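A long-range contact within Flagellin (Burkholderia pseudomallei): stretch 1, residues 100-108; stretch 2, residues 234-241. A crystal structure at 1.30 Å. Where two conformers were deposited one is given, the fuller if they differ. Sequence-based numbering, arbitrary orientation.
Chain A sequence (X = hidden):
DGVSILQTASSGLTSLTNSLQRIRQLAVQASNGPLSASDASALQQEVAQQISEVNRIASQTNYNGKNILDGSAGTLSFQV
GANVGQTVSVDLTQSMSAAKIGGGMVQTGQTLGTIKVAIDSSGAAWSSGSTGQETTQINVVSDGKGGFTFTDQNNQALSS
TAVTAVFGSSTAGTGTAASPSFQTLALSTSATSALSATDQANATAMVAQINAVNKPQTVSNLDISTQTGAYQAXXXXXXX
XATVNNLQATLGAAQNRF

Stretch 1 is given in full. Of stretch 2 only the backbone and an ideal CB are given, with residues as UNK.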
# COMPACT_ATOMS: atom_id res chain seq x y z
N LYS A 100 -8.47 -7.30 -7.61
CA LYS A 100 -7.18 -7.77 -8.11
C LYS A 100 -6.12 -6.67 -8.19
O LYS A 100 -5.01 -6.94 -8.63
CB LYS A 100 -7.37 -8.43 -9.49
CG LYS A 100 -8.27 -9.65 -9.48
CD LYS A 100 -7.67 -10.81 -8.70
CE LYS A 100 -7.89 -12.14 -9.40
NZ LYS A 100 -6.89 -13.14 -8.95
N ILE A 101 -6.44 -5.45 -7.73
CA ILE A 101 -5.47 -4.36 -7.69
C ILE A 101 -5.47 -3.73 -6.31
O ILE A 101 -6.42 -3.90 -5.54
CB ILE A 101 -5.72 -3.29 -8.80
CG1 ILE A 101 -7.10 -2.61 -8.65
CG2 ILE A 101 -5.57 -3.93 -10.17
CD1 ILE A 101 -7.34 -1.45 -9.62
N GLY A 102 -4.39 -3.01 -6.00
CA GLY A 102 -4.16 -2.57 -4.64
C GLY A 102 -3.73 -3.74 -3.78
O GLY A 102 -3.25 -4.76 -4.26
N GLY A 103 -3.87 -3.59 -2.47
CA GLY A 103 -3.31 -4.58 -1.56
C GLY A 103 -1.80 -4.63 -1.69
O GLY A 103 -1.14 -3.65 -2.06
N GLY A 104 -1.25 -5.78 -1.37
CA GLY A 104 0.20 -5.97 -1.42
C GLY A 104 0.93 -5.33 -0.26
O GLY A 104 0.34 -5.05 0.79
N MET A 105 2.25 -5.15 -0.44
CA MET A 105 3.12 -4.63 0.60
C MET A 105 3.27 -3.13 0.47
O MET A 105 3.22 -2.59 -0.63
CB MET A 105 4.50 -5.31 0.52
CG MET A 105 4.46 -6.82 0.71
SD MET A 105 6.05 -7.63 0.45
CE MET A 105 6.40 -7.25 -1.27
N VAL A 106 3.51 -2.45 1.58
CA VAL A 106 3.75 -1.02 1.55
C VAL A 106 5.11 -0.74 0.89
O VAL A 106 6.10 -1.40 1.19
CB VAL A 106 3.75 -0.43 2.97
CG1 VAL A 106 3.94 1.08 2.91
CG2 VAL A 106 2.46 -0.75 3.73
N GLN A 107 5.15 0.21 -0.04
CA GLN A 107 6.42 0.59 -0.67
C GLN A 107 7.41 1.07 0.39
O GLN A 107 7.02 1.59 1.42
CB GLN A 107 6.22 1.69 -1.70
CG GLN A 107 5.81 3.02 -1.10
CD GLN A 107 5.55 4.08 -2.14
OE1 GLN A 107 4.47 4.67 -2.17
NE2 GLN A 107 6.53 4.33 -3.01
N THR A 108 8.69 0.92 0.11
CA THR A 108 9.71 1.27 1.09
C THR A 108 9.71 2.77 1.44
O THR A 108 9.37 3.64 0.61
CB THR A 108 11.11 0.84 0.60
OG1 THR A 108 12.02 0.97 1.67
CG2 THR A 108 11.60 1.66 -0.64
N UNK A 234 -4.76 4.74 1.44
CA UNK A 234 -3.68 5.50 0.82
C UNK A 234 -2.59 4.57 0.27
O UNK A 234 -2.13 4.76 -0.86
CB UNK A 234 -3.08 6.48 1.83
N UNK A 235 -2.18 3.58 1.06
CA UNK A 235 -1.17 2.61 0.63
C UNK A 235 -1.70 1.78 -0.52
O UNK A 235 -1.01 1.58 -1.52
CB UNK A 235 -0.75 1.70 1.79
N UNK A 236 -2.92 1.28 -0.38
CA UNK A 236 -3.51 0.44 -1.41
C UNK A 236 -3.61 1.16 -2.74
O UNK A 236 -3.30 0.57 -3.79
CB UNK A 236 -4.90 -0.04 -0.97
N UNK A 237 -4.05 2.42 -2.73
CA UNK A 237 -4.15 3.21 -3.95
C UNK A 237 -2.77 3.50 -4.54
O UNK A 237 -2.60 3.45 -5.77
CB UNK A 237 -4.89 4.52 -3.67
N UNK A 238 -1.78 3.83 -3.71
CA UNK A 238 -0.43 3.99 -4.23
C UNK A 238 -0.00 2.74 -5.02
O UNK A 238 0.57 2.83 -6.12
CB UNK A 238 0.55 4.26 -3.09
N UNK A 239 -0.29 1.56 -4.46
CA UNK A 239 0.07 0.30 -5.11
C UNK A 239 -0.73 0.05 -6.37
O UNK A 239 -0.19 -0.41 -7.37
CB UNK A 239 -0.13 -0.87 -4.14
N UNK A 240 -2.03 0.32 -6.34
CA UNK A 240 -2.87 0.16 -7.52
C UNK A 240 -2.41 1.08 -8.65
O UNK A 240 -2.36 0.67 -9.81
CB UNK A 240 -4.33 0.44 -7.17
N UNK A 241 -2.10 2.33 -8.33
CA UNK A 241 -1.60 3.27 -9.33
C UNK A 241 -0.28 2.81 -9.93
O UNK A 241 -0.07 2.98 -11.12
CB UNK A 241 -1.43 4.66 -8.71

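Stretch 2 is helical throughout: every phi/psi pair lies near -60/-45, and backbone N-H to O hydrogen bonds link each residue from 238 to 241 with the one four places earlier. Stretch 1 is an extended, irregular segment with three successive glycines, so it offers mainly backbone groups, flanked by the side chains of Ile101, Val106 and Gln107.

At position 234 the ideal CB has no atom of stretch 1 within 5.5 Å. This contact sets no preference, and many residues would do. The deposited residue is Met234, which makes no contact here.

Position 235 points its CB toward stretch 1, with Val106 CG2 4.5 Å from the ideal CB. An apolar neighbour favours a small or medium aliphatic residue such as Ala, Val, Ile or Leu. It is Val235; its chi1 of 170° (t) brings CG1 to 3.6 Å from Val106 CG2, a close apolar contact.

At position 236 CA-to-CB runs sideways, yet the ideal CB lies 4.0 Å from Gly103 N and 4.5 Å from Gly102 CA. With backbone so near, a small residue is the natural choice: Ala, Ser, perhaps Gly or Cys, the hydroxyl having an amide close by. The residue is Ser236, whose chi1 of -172° (t) places OG 3.1 Å from Gly103 N; OG has a hydrogen bond elsewhere in the structure. An ideal CB on Gly102 would come within 2.4 Å of Ser236 OG, a clash that glycine avoids. The backbone contributes too: Gly102 CA lies 3.4 Å from Ser236 O in a CA-H...O contact.

Position 237 points away, and stretch 1 leaves its choice open. It is Ile237, with no contact across the stretches.

Position 238 points toward stretch 1, its ideal CB 4.0 Å from Gln107 OE1. A polar residue suits this amide: Asn, Gln, Ser, Lys or Arg could approach it directly, and an acidic group could do so through water. Asp238 is deposited. Its OD2 lies 3.6 Å from Gln107 OE1, and since both are acceptors, a water donates to each, at 2.6 Å from Asp238 OD2 and 3.0 Å from Gln107 OE1.

Position 239 offers the strongest clue. Its CB points toward stretch 1, 3.6 Å from Gly103 O and 5.1 Å from Met105 O. Two carbonyls call for a short donor, so Asn is attractive, with Ser or Thr able to serve one of them. Asn239 fits: ND2 hydrogen-bonds to Gly103 O at 2.8 Å (175°, nearly linear) and to Met105 O at 2.9 Å (144°). Its OD1 accepts from a water at 2.9 Å, which in turn accepts from Gln107 N at 2.9 Å.

Position 240 points toward stretch 1, its ideal CB already 3.6 Å from Gly102 N and 4.3 Å from Ile101 CB. Such proximity favours Ala, Gly or Ser. Ala240 is deposited, and its methyl packs against Ile101, CB to CB at 4.3 Å.

Position 241 points away, unconstrained by stretch 1; it is Leu241.

Stretch 2, residues 234-241: MVSIDNAL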
# COMPACT_ATOMS: atom_id res chain seq x y z
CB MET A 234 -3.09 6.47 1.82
CG MET A 234 -4.03 7.62 2.15
SD MET A 234 -3.50 8.57 3.57
CE MET A 234 -4.77 9.81 3.62
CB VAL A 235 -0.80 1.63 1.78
CG1 VAL A 235 0.05 0.45 1.28
CG2 VAL A 235 -0.14 2.36 2.93
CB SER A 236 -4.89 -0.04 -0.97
OG SER A 236 -5.42 -1.02 -1.87
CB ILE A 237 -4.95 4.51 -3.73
CG1 ILE A 237 -6.43 4.20 -3.43
CG2 ILE A 237 -4.80 5.46 -4.92
CD1 ILE A 237 -7.17 3.57 -4.58
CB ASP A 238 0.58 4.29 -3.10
CG ASP A 238 0.51 5.72 -2.57
OD1 ASP A 238 -0.11 6.60 -3.21
OD2 ASP A 238 1.12 5.94 -1.50
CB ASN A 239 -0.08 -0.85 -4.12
CG ASN A 239 0.98 -0.80 -3.03
OD1 ASN A 239 1.90 0.03 -3.06
ND2 ASN A 239 0.86 -1.68 -2.07
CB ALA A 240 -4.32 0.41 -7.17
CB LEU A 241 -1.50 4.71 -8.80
CG LEU A 241 -2.85 5.44 -8.75
CD1 LEU A 241 -2.73 6.69 -7.88
CD2 LEU A 241 -3.33 5.80 -10.15
O HOH W 1 2.73 1.53 -0.78
O HOH W 2 2.36 4.07 -0.11
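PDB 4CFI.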